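PDB 5AEB: LRA-12, which hydrolyses beta-lactam antibiotics, carbapenems among them, as a class B3 metallo-beta-lactamase with two zinc ions in its active site. Local coordinates for residues A[84-89]-A[119-124]; A[95-100]-A[135-140]; A[213-218]-A[256-261]; A[223-226]-A[230-233]. One frame throughout, in Å; residues are numbered along the deposited sequence.

Contact 1 (A[84-89]-A[119-124]). With ZN (zinc ion), chain D; ZN (zinc ion), chain C.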
# COMPACT_ATOMS: atom_id res chain seq x y z
N GLN A 84 -4.28 -0.97 -2.42
CA GLN A 84 -4.32 -1.30 -3.83
C GLN A 84 -4.66 -2.77 -4.02
O GLN A 84 -3.86 -3.62 -3.62
CB GLN A 84 -2.84 -1.15 -4.33
CG GLN A 84 -2.70 -0.49 -5.62
CD GLN A 84 -1.36 -0.78 -6.23
OE1 GLN A 84 -1.24 -1.73 -7.05
NE2 GLN A 84 -0.33 0.07 -5.88
N ALA A 85 -5.72 -3.10 -4.76
CA ALA A 85 -6.02 -4.52 -4.96
C ALA A 85 -5.35 -5.13 -6.20
O ALA A 85 -6.02 -5.45 -7.20
CB ALA A 85 -7.53 -4.77 -4.97
N HIS A 86 -4.03 -5.25 -6.15
CA HIS A 86 -3.27 -5.93 -7.19
C HIS A 86 -2.48 -7.00 -6.53
O HIS A 86 -2.12 -6.87 -5.38
CB HIS A 86 -2.30 -4.99 -7.90
CG HIS A 86 -2.92 -4.17 -9.01
ND1 HIS A 86 -2.35 -3.03 -9.47
CD2 HIS A 86 -4.09 -4.35 -9.74
CE1 HIS A 86 -3.14 -2.51 -10.43
NE2 HIS A 86 -4.18 -3.33 -10.61
N TYR A 87 -2.16 -8.04 -7.31
CA TYR A 87 -1.50 -9.24 -6.79
C TYR A 87 -0.15 -8.98 -6.15
O TYR A 87 0.26 -9.75 -5.28
CB TYR A 87 -1.36 -10.32 -7.87
CG TYR A 87 -0.29 -10.04 -8.91
CD1 TYR A 87 -0.56 -9.24 -10.02
CD2 TYR A 87 1.00 -10.54 -8.76
CE1 TYR A 87 0.42 -8.96 -10.97
CE2 TYR A 87 2.00 -10.28 -9.70
CZ TYR A 87 1.71 -9.50 -10.80
OH TYR A 87 2.71 -9.23 -11.74
N ASP A 88 0.54 -7.92 -6.59
CA ASP A 88 1.83 -7.54 -5.99
C ASP A 88 1.70 -6.91 -4.58
O ASP A 88 2.70 -6.77 -3.87
CB ASP A 88 2.73 -6.67 -6.96
CG ASP A 88 2.05 -5.39 -7.45
OD1 ASP A 88 0.80 -5.44 -7.75
OD2 ASP A 88 2.75 -4.33 -7.55
N HIS A 89 0.47 -6.59 -4.16
CA HIS A 89 0.22 -6.07 -2.81
C HIS A 89 -0.78 -6.84 -2.00
O HIS A 89 -1.00 -6.51 -0.82
CB HIS A 89 -0.17 -4.60 -2.88
CG HIS A 89 0.71 -3.81 -3.82
ND1 HIS A 89 1.91 -3.36 -3.46
CD2 HIS A 89 0.53 -3.45 -5.15
CE1 HIS A 89 2.47 -2.72 -4.50
NE2 HIS A 89 1.63 -2.79 -5.54
N SER A 119 -9.99 -11.27 -10.93
CA SER A 119 -10.58 -11.70 -12.19
C SER A 119 -11.57 -10.69 -12.80
O SER A 119 -11.84 -10.74 -13.99
CB SER A 119 -11.24 -13.09 -12.06
OG SER A 119 -12.57 -12.97 -11.60
N SER A 120 -12.13 -9.80 -11.99
CA SER A 120 -12.89 -8.67 -12.55
C SER A 120 -12.03 -7.37 -12.64
O SER A 120 -12.58 -6.28 -12.87
CB SER A 120 -14.14 -8.42 -11.73
OG SER A 120 -13.82 -7.88 -10.46
N ASP A 121 -10.72 -7.49 -12.45
CA ASP A 121 -9.83 -6.33 -12.58
C ASP A 121 -10.04 -5.62 -13.94
O ASP A 121 -9.97 -6.26 -14.98
CB ASP A 121 -8.36 -6.76 -12.41
CG ASP A 121 -7.38 -5.57 -12.44
OD1 ASP A 121 -7.38 -4.81 -13.43
OD2 ASP A 121 -6.59 -5.40 -11.49
N TYR A 122 -10.28 -4.31 -13.92
CA TYR A 122 -10.52 -3.57 -15.18
C TYR A 122 -9.39 -3.74 -16.21
O TYR A 122 -9.64 -3.71 -17.40
CB TYR A 122 -10.82 -2.07 -14.95
CG TYR A 122 -9.60 -1.20 -14.63
CD1 TYR A 122 -9.16 -1.04 -13.30
CD2 TYR A 122 -8.88 -0.55 -15.64
CE1 TYR A 122 -8.05 -0.26 -13.00
CE2 TYR A 122 -7.78 0.24 -15.35
CZ TYR A 122 -7.36 0.38 -14.02
OH TYR A 122 -6.24 1.16 -13.71
N ALA A 123 -8.17 -3.94 -15.74
CA ALA A 123 -6.99 -3.98 -16.61
C ALA A 123 -6.49 -5.38 -16.87
O ALA A 123 -6.00 -5.68 -17.97
CB ALA A 123 -5.88 -3.10 -16.06
N PHE A 124 -6.62 -6.25 -15.88
CA PHE A 124 -6.08 -7.60 -16.00
C PHE A 124 -7.11 -8.68 -15.74
O PHE A 124 -6.74 -9.83 -15.56
CB PHE A 124 -4.90 -7.77 -15.04
CG PHE A 124 -3.83 -6.75 -15.23
CD1 PHE A 124 -3.13 -6.68 -16.43
CD2 PHE A 124 -3.53 -5.85 -14.21
CE1 PHE A 124 -2.14 -5.73 -16.62
CE2 PHE A 124 -2.53 -4.90 -14.39
CZ PHE A 124 -1.84 -4.85 -15.59
ZN ZN D . -0.94 -1.90 -8.82
ZN ZN C . 2.29 -2.44 -7.33
O HOH W 1 1.93 -0.73 -8.06
O HOH W 2 -6.36 -7.03 -9.36
O HOH W 3 -5.94 -2.78 -12.65
O HOH W 4 0.75 -2.64 -8.47
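His86 and Asp121 meet across this contact, the carboxylate at the edge of the imidazole. Asp121 OD2 lies 3.2 Å from His86 CD2, and the two flat groups are nearly coplanar, 17° apart. Water 3 accepts from His86 NE2 at 2.7 Å and donates to Asp121 OD1. Water 2 joins Ala85 O to Asp121 OD2. The other ring nitrogen, His86 ND1, binds a zinc ion at 1.9 Å, so the imidazole is held at both nitrogens. Gln84 OE1 and His161 bind the same zinc. Asp88 OD2 and His89 NE2 bind the second zinc with His227, and water 4 bridges the metals. This is the di-zinc site of a metallo-beta-lactamase, with Gln84 in the first position of the HxHxDH motif. Asp121 is a second-shell residue. Its OD1 takes the backbone N-H of Ala123 at 2.6 Å, in an Asx turn, and that of Phe124 at 2.9 Å, from above the carboxylate plane. These bonds fix the carboxylate beside the zinc ligand. Phe124 also brings its ring edge towards His86 NE2. Segment 84-89 follows strand 77-81 and includes most of the short helix 87-90, while 119-124 lies in the loop between helix 111-115 and strand 138-140.

Contact 2 (A[95-100]-A[135-140])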
# COMPACT_ATOMS: atom_id res chain seq x y z
N GLU A 95 -3.64 -15.59 3.07
CA GLU A 95 -2.88 -16.43 3.97
C GLU A 95 -2.60 -15.75 5.32
O GLU A 95 -2.73 -16.38 6.39
CB GLU A 95 -1.58 -16.81 3.32
CG GLU A 95 -0.62 -17.53 4.25
CD GLU A 95 0.48 -18.26 3.50
OE1 GLU A 95 0.57 -18.12 2.25
OE2 GLU A 95 1.27 -18.97 4.18
N ILE A 96 -2.24 -14.47 5.28
CA ILE A 96 -1.95 -13.75 6.51
C ILE A 96 -3.24 -13.56 7.30
O ILE A 96 -3.24 -13.63 8.53
CB ILE A 96 -1.16 -12.45 6.25
CG1 ILE A 96 0.30 -12.84 6.05
CG2 ILE A 96 -1.23 -11.48 7.42
CD1 ILE A 96 0.99 -11.93 5.07
N LYS A 97 -4.34 -13.37 6.61
CA LYS A 97 -5.59 -13.20 7.30
C LYS A 97 -6.00 -14.51 7.94
O LYS A 97 -6.56 -14.51 9.06
CB LYS A 97 -6.69 -12.71 6.35
CG LYS A 97 -7.94 -12.31 7.09
CD LYS A 97 -9.10 -12.03 6.14
CE LYS A 97 -10.33 -11.73 6.96
NZ LYS A 97 -11.53 -12.06 6.16
N LYS A 98 -5.75 -15.62 7.23
CA LYS A 98 -6.12 -16.92 7.77
C LYS A 98 -5.41 -17.19 9.07
O LYS A 98 -6.03 -17.59 10.05
CB LYS A 98 -5.82 -18.04 6.76
CG LYS A 98 -6.97 -18.23 5.81
CD LYS A 98 -6.42 -18.98 4.61
CE LYS A 98 -7.53 -19.55 3.80
NZ LYS A 98 -7.81 -20.83 4.45
N ILE A 99 -4.10 -16.95 9.05
CA ILE A 99 -3.22 -17.28 10.17
C ILE A 99 -3.42 -16.34 11.37
O ILE A 99 -3.45 -16.79 12.50
CB ILE A 99 -1.72 -17.24 9.73
CG1 ILE A 99 -1.43 -18.39 8.78
CG2 ILE A 99 -0.81 -17.29 10.95
CD1 ILE A 99 -0.16 -18.22 7.96
N THR A 100 -3.60 -15.06 11.11
CA THR A 100 -3.73 -14.08 12.19
C THR A 100 -5.14 -13.96 12.71
O THR A 100 -5.33 -13.59 13.85
CB THR A 100 -3.31 -12.66 11.70
OG1 THR A 100 -4.05 -12.31 10.52
CG2 THR A 100 -1.82 -12.61 11.41
N ILE A 135 -12.15 -11.61 1.49
CA ILE A 135 -13.37 -10.82 1.75
C ILE A 135 -13.09 -9.84 2.89
O ILE A 135 -12.68 -10.25 3.98
CB ILE A 135 -14.54 -11.74 2.09
CG1 ILE A 135 -14.88 -12.60 0.86
CG2 ILE A 135 -15.77 -10.95 2.60
CD1 ILE A 135 -15.58 -13.89 1.22
N ALA A 136 -13.32 -8.56 2.65
CA ALA A 136 -13.11 -7.58 3.70
C ALA A 136 -14.19 -7.66 4.81
O ALA A 136 -15.37 -7.85 4.53
CB ALA A 136 -13.03 -6.19 3.11
N ASP A 137 -13.75 -7.54 6.05
CA ASP A 137 -14.63 -7.44 7.17
C ASP A 137 -15.17 -6.01 7.28
O ASP A 137 -16.25 -5.82 7.79
CB ASP A 137 -13.90 -7.85 8.44
CG ASP A 137 -13.31 -9.26 8.34
OD1 ASP A 137 -14.05 -10.21 8.54
OD2 ASP A 137 -12.13 -9.42 8.04
N ARG A 138 -14.42 -5.00 6.83
CA ARG A 138 -15.00 -3.64 6.80
C ARG A 138 -14.80 -2.99 5.44
O ARG A 138 -13.70 -3.02 4.88
CB ARG A 138 -14.48 -2.72 7.92
CG ARG A 138 -15.61 -1.84 8.46
CD ARG A 138 -15.36 -0.34 8.60
NE ARG A 138 -14.36 -0.02 9.61
CZ ARG A 138 -13.94 1.22 9.90
NH1 ARG A 138 -14.45 2.28 9.31
NH2 ARG A 138 -13.00 1.39 10.81
N LEU A 139 -15.87 -2.41 4.90
CA LEU A 139 -15.77 -1.61 3.69
C LEU A 139 -15.60 -0.18 4.13
O LEU A 139 -16.46 0.36 4.81
CB LEU A 139 -17.01 -1.78 2.81
CG LEU A 139 -17.41 -3.23 2.48
CD1 LEU A 139 -18.68 -3.27 1.63
CD2 LEU A 139 -16.26 -3.92 1.76
N LEU A 140 -14.47 0.40 3.76
CA LEU A 140 -14.11 1.77 4.07
C LEU A 140 -14.46 2.71 2.93
O LEU A 140 -14.30 2.35 1.75
CB LEU A 140 -12.59 1.84 4.23
CG LEU A 140 -11.98 0.96 5.33
CD1 LEU A 140 -10.46 0.94 5.25
CD2 LEU A 140 -12.47 1.49 6.68
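Lys97 NZ is held by two groups of the 135-140 segment. It donates to Ile135 O at 3.1 Å, nearly in line with the carbonyl bond. Lys97 NZ also forms a salt bridge with Asp137 OD2 at 3.3 Å. The two side chains meet head on. Lys97 CG stands anti to the backbone N (chi1 -171°), and the chain stays extended from there to its end. This carries the ammonium well clear of the helix. Only its last two atoms touch the other segment. Asp137 OD2 lies alongside this CE-NZ end of the lysine, and Lys97 CE comes as near to Asp137 OD2 as 3.1 Å. The aspartate has a second partner, since OD2 also accepts from the backbone N of Leu104. That bond lies at the start of strand 103-107, next to strand 138-140 in the sheet. Lys97 thus ties helix 93-100 to the loop that leads into strand 138-140, the edge strand of the larger sheet. The contact lies at the surface, away from the zinc site. One ammonium answers a carbonyl and a carboxylate together, and the nearby negative charge would probably favour the protonated lysine.

Contact 3 (A[213-218]-A[256-261])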
# COMPACT_ATOMS: atom_id res chain seq x y z
N GLN A 213 -5.14 15.87 -8.09
CA GLN A 213 -5.49 17.08 -7.36
C GLN A 213 -5.51 16.88 -5.81
O GLN A 213 -4.88 17.64 -5.07
CB GLN A 213 -6.84 17.61 -7.88
CG GLN A 213 -7.48 18.68 -7.02
CD GLN A 213 -7.00 20.07 -7.36
OE1 GLN A 213 -7.32 21.04 -6.64
NE2 GLN A 213 -6.24 20.21 -8.47
N ALA A 214 -6.23 15.86 -5.34
CA ALA A 214 -6.30 15.55 -3.91
C ALA A 214 -4.90 15.28 -3.31
O ALA A 214 -4.58 15.77 -2.23
CB ALA A 214 -7.22 14.37 -3.66
N MET A 215 -4.09 14.50 -4.00
CA MET A 215 -2.72 14.16 -3.48
C MET A 215 -1.75 15.33 -3.42
O MET A 215 -0.92 15.40 -2.49
CB MET A 215 -2.11 12.96 -4.20
CG MET A 215 -2.77 11.63 -3.79
SD MET A 215 -2.14 10.20 -4.70
CE MET A 215 -0.86 9.73 -3.53
N LYS A 216 -1.79 16.21 -4.41
CA LYS A 216 -0.95 17.42 -4.42
C LYS A 216 -1.22 18.27 -3.18
O LYS A 216 -0.28 18.87 -2.62
CB LYS A 216 -1.15 18.27 -5.69
CG LYS A 216 -0.45 17.71 -6.94
CD LYS A 216 -1.06 18.24 -8.24
CE LYS A 216 -0.82 17.29 -9.42
NZ LYS A 216 0.11 17.89 -10.43
N ASN A 217 -2.47 18.31 -2.73
CA ASN A 217 -2.83 19.18 -1.60
C ASN A 217 -2.67 18.59 -0.20
O ASN A 217 -2.93 19.26 0.77
CB ASN A 217 -4.27 19.68 -1.78
CG ASN A 217 -4.41 20.60 -2.98
OD1 ASN A 217 -5.38 20.51 -3.73
ND2 ASN A 217 -3.44 21.46 -3.18
N LEU A 218 -2.30 17.32 -0.11
CA LEU A 218 -2.08 16.67 1.18
C LEU A 218 -0.85 17.28 1.88
O LEU A 218 0.10 17.70 1.20
CB LEU A 218 -1.87 15.18 0.97
CG LEU A 218 -3.13 14.39 0.58
CD1 LEU A 218 -2.82 12.93 0.30
CD2 LEU A 218 -4.17 14.52 1.69
N GLU A 256 7.87 15.86 -7.25
CA GLU A 256 8.48 15.46 -8.54
C GLU A 256 7.72 14.25 -9.09
O GLU A 256 7.42 14.17 -10.29
CB GLU A 256 9.97 15.08 -8.40
CG GLU A 256 10.96 16.23 -8.53
CD GLU A 256 12.38 15.88 -8.05
OE1 GLU A 256 12.67 14.69 -7.79
OE2 GLU A 256 13.21 16.80 -7.92
N SER A 257 7.40 13.32 -8.20
CA SER A 257 6.72 12.11 -8.58
C SER A 257 5.30 12.42 -9.10
O SER A 257 4.87 11.88 -10.13
CB SER A 257 6.72 11.15 -7.40
OG SER A 257 5.97 10.01 -7.70
N LEU A 258 4.58 13.31 -8.43
CA LEU A 258 3.22 13.62 -8.88
C LEU A 258 3.21 14.42 -10.20
O LEU A 258 2.28 14.28 -11.01
CB LEU A 258 2.42 14.35 -7.80
CG LEU A 258 2.00 13.56 -6.57
CD1 LEU A 258 1.28 14.48 -5.60
CD2 LEU A 258 1.13 12.34 -6.90
N ASP A 259 4.22 15.27 -10.39
CA ASP A 259 4.44 15.98 -11.64
C ASP A 259 4.54 14.97 -12.79
O ASP A 259 3.77 15.05 -13.74
CB ASP A 259 5.74 16.78 -11.54
CG ASP A 259 5.78 17.95 -12.49
OD1 ASP A 259 4.86 18.12 -13.31
OD2 ASP A 259 6.75 18.72 -12.40
N LYS A 260 5.48 14.03 -12.68
CA LYS A 260 5.65 12.94 -13.64
C LYS A 260 4.34 12.17 -13.88
O LYS A 260 3.96 11.91 -15.02
CB LYS A 260 6.72 11.98 -13.17
CG LYS A 260 8.12 12.47 -13.50
CD LYS A 260 9.14 12.13 -12.42
CE LYS A 260 9.41 10.63 -12.34
NZ LYS A 260 9.78 10.17 -10.97
N LEU A 261 3.62 11.85 -12.81
CA LEU A 261 2.41 11.09 -12.97
C LEU A 261 1.29 11.94 -13.61
O LEU A 261 0.43 11.42 -14.30
CB LEU A 261 1.99 10.46 -11.64
CG LEU A 261 3.00 9.49 -10.99
CD1 LEU A 261 2.49 9.16 -9.61
CD2 LEU A 261 3.24 8.22 -11.81
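Leu258 makes every close contact here, and its CD1 methyl does the touching. The first kind of interaction is apolar. Leu258 CD1 meets Met215 CB at 4.0 Å and the CG methylene of Lys216 at 3.9 Å. The leucine and lysine side chains run antiparallel, one alongside the other. Leu258 CD1 also packs on the backbone between these two residues, 3.7 Å from Lys216 N and 3.8 Å from Met215 C. The methyl therefore rests against the surface of the helix itself. Leu258 CG lies anti to its own carbonyl carbon (chi1 -70°), which sends the branch across to the other helix. The Met215 side chain also touches Ala184 of strand 178-184 and His158. Opposite charges also lie near each other, and any attraction is probably slight. Lys216 NZ is 5.6 Å from Asp259 OD1, too far for a salt bridge, and Asp259 pairs with Lys263. Polar ties come from earlier residues of helix 251-267. Met215 O accepts from Tyr254 OH, and Arg251 donates to Lys216 O and Leu218 O, so the C-terminal end of helix 204-216 and the residues after it are fastened to helix 251-267. This helix pair lies on one outer face of the alpha-beta/beta-alpha sandwich of the metallo-beta-lactamase fold, with Met215 and Leu218 against strand 178-184.

Contact 4 (A[223-226]-A[230-233])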
# COMPACT_ATOMS: atom_id res chain seq x y z
N TRP A 223 6.35 10.63 3.67
CA TRP A 223 5.54 9.85 2.76
C TRP A 223 6.27 8.58 2.43
O TRP A 223 7.53 8.56 2.28
CB TRP A 223 5.18 10.62 1.50
CG TRP A 223 6.33 10.90 0.56
CD1 TRP A 223 7.34 11.83 0.73
CD2 TRP A 223 6.60 10.28 -0.75
NE1 TRP A 223 8.20 11.81 -0.33
CE2 TRP A 223 7.81 10.91 -1.26
CE3 TRP A 223 5.98 9.29 -1.52
CZ2 TRP A 223 8.38 10.55 -2.49
CZ3 TRP A 223 6.55 8.95 -2.76
CH2 TRP A 223 7.72 9.58 -3.23
N VAL A 224 5.51 7.52 2.33
CA VAL A 224 6.04 6.28 1.80
C VAL A 224 5.06 5.81 0.73
O VAL A 224 3.98 6.39 0.58
CB VAL A 224 6.22 5.21 2.91
CG1 VAL A 224 7.24 5.66 3.95
CG2 VAL A 224 4.87 4.93 3.56
N ALA A 225 5.42 4.75 0.00
CA ALA A 225 4.58 4.33 -1.12
C ALA A 225 4.44 2.81 -1.19
O ALA A 225 5.00 2.10 -0.36
CB ALA A 225 5.10 4.93 -2.43
N SER A 226 3.66 2.33 -2.15
CA SER A 226 3.42 0.91 -2.30
C SER A 226 4.65 0.13 -2.83
O SER A 226 4.80 -1.04 -2.55
CB SER A 226 2.22 0.68 -3.21
OG SER A 226 1.01 1.03 -2.49
N GLN A 230 9.27 3.79 -5.59
CA GLN A 230 8.48 5.00 -5.80
C GLN A 230 8.75 6.14 -4.83
O GLN A 230 8.50 7.27 -5.15
CB GLN A 230 6.98 4.72 -5.87
CG GLN A 230 6.60 3.74 -6.96
CD GLN A 230 5.18 3.21 -6.79
OE1 GLN A 230 4.68 2.96 -5.65
NE2 GLN A 230 4.52 3.03 -7.90
N PHE A 231 9.28 5.84 -3.65
CA PHE A 231 9.81 6.89 -2.77
C PHE A 231 11.31 6.82 -2.57
O PHE A 231 11.81 7.33 -1.58
CB PHE A 231 9.09 6.95 -1.40
CG PHE A 231 9.19 5.70 -0.56
CD1 PHE A 231 8.54 4.53 -0.92
CD2 PHE A 231 9.84 5.73 0.67
CE1 PHE A 231 8.58 3.40 -0.10
CE2 PHE A 231 9.91 4.61 1.49
CZ PHE A 231 9.27 3.44 1.11
N SER A 232 12.00 6.18 -3.50
CA SER A 232 13.48 6.03 -3.44
C SER A 232 13.94 5.51 -2.08
O SER A 232 14.87 6.06 -1.50
CB SER A 232 14.16 7.38 -3.66
OG SER A 232 13.95 7.83 -4.96
N MET A 233 13.28 4.48 -1.54
CA MET A 233 13.59 4.05 -0.17
C MET A 233 15.08 3.67 0.02
O MET A 233 15.68 3.97 1.05
CB MET A 233 12.69 2.91 0.26
CG MET A 233 12.92 2.49 1.71
SD MET A 233 11.99 0.98 2.01
CE MET A 233 13.19 -0.28 1.61
O HOH W 5 2.19 3.53 -4.89
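Trp223 packs against Phe231 where strand 222-225, an edge of the five-stranded sheet in the metallo-beta-lactamase sandwich, leads to a zinc-ligand loop. Trp223 CG sits between its backbone N and carbonyl carbon (chi1 69°). The indole thus turns towards the returning chain. Phe231 CB lies over one face of the six-membered ring of Trp223, 3.6 Å from the centroid, a CH-pi contact. At the edge of the ring, Trp223 CH2 is 3.1 Å from Gln230 O. The indole N-H is used elsewhere, on Asp250 O. Val224 comes next. Val224 CA stands almost centrally over the Phe231 ring, 3.9 Å from the centroid and 9° off the normal, in a second CH-pi contact. Met233 CB covers the opposite face, so the phenyl is sandwiched. The CG1 methyl of Val224 reaches Phe231 CE2 at 3.8 Å. Ala225 CB packs against Phe231 CD1 and beside the Gln230 side chain. Ser226 then lies beside the zinc site, with its side chain against Gln84 and its OG hydrogen-bonded to Thr83 OG1. Gln230 OE1 accepts from the backbone N of His227, a zinc ligand. Gln230 OE1 also accepts from water 5 at 2.7 Å, and this water takes a weak bond from Ser226 N at 3.3 Å.

In the fold
From the N terminus, contact 1 opens at 84-89 and contact 2 at 95-100, on successive helices. Contact 1 closes at 119-124 and contact 2 at 135-140, so the two loops cross. The first ties the zinc-ligand loop to the loop beyond helix 111-115; the second ties helix 93-100 to the loop entering the edge strand of the larger sheet. Contact 3 opens later, at 213-218, and closes at 256-261, pairing two helices. Contact 4 is nested inside that loop, a short return after strand 222-225. Contacts 2 and 3 lie on opposite sides of the chain's centre. Contacts 1 and 4 touch at the metal site, where His89 CE1 is 3.5 Å from Ser226 O.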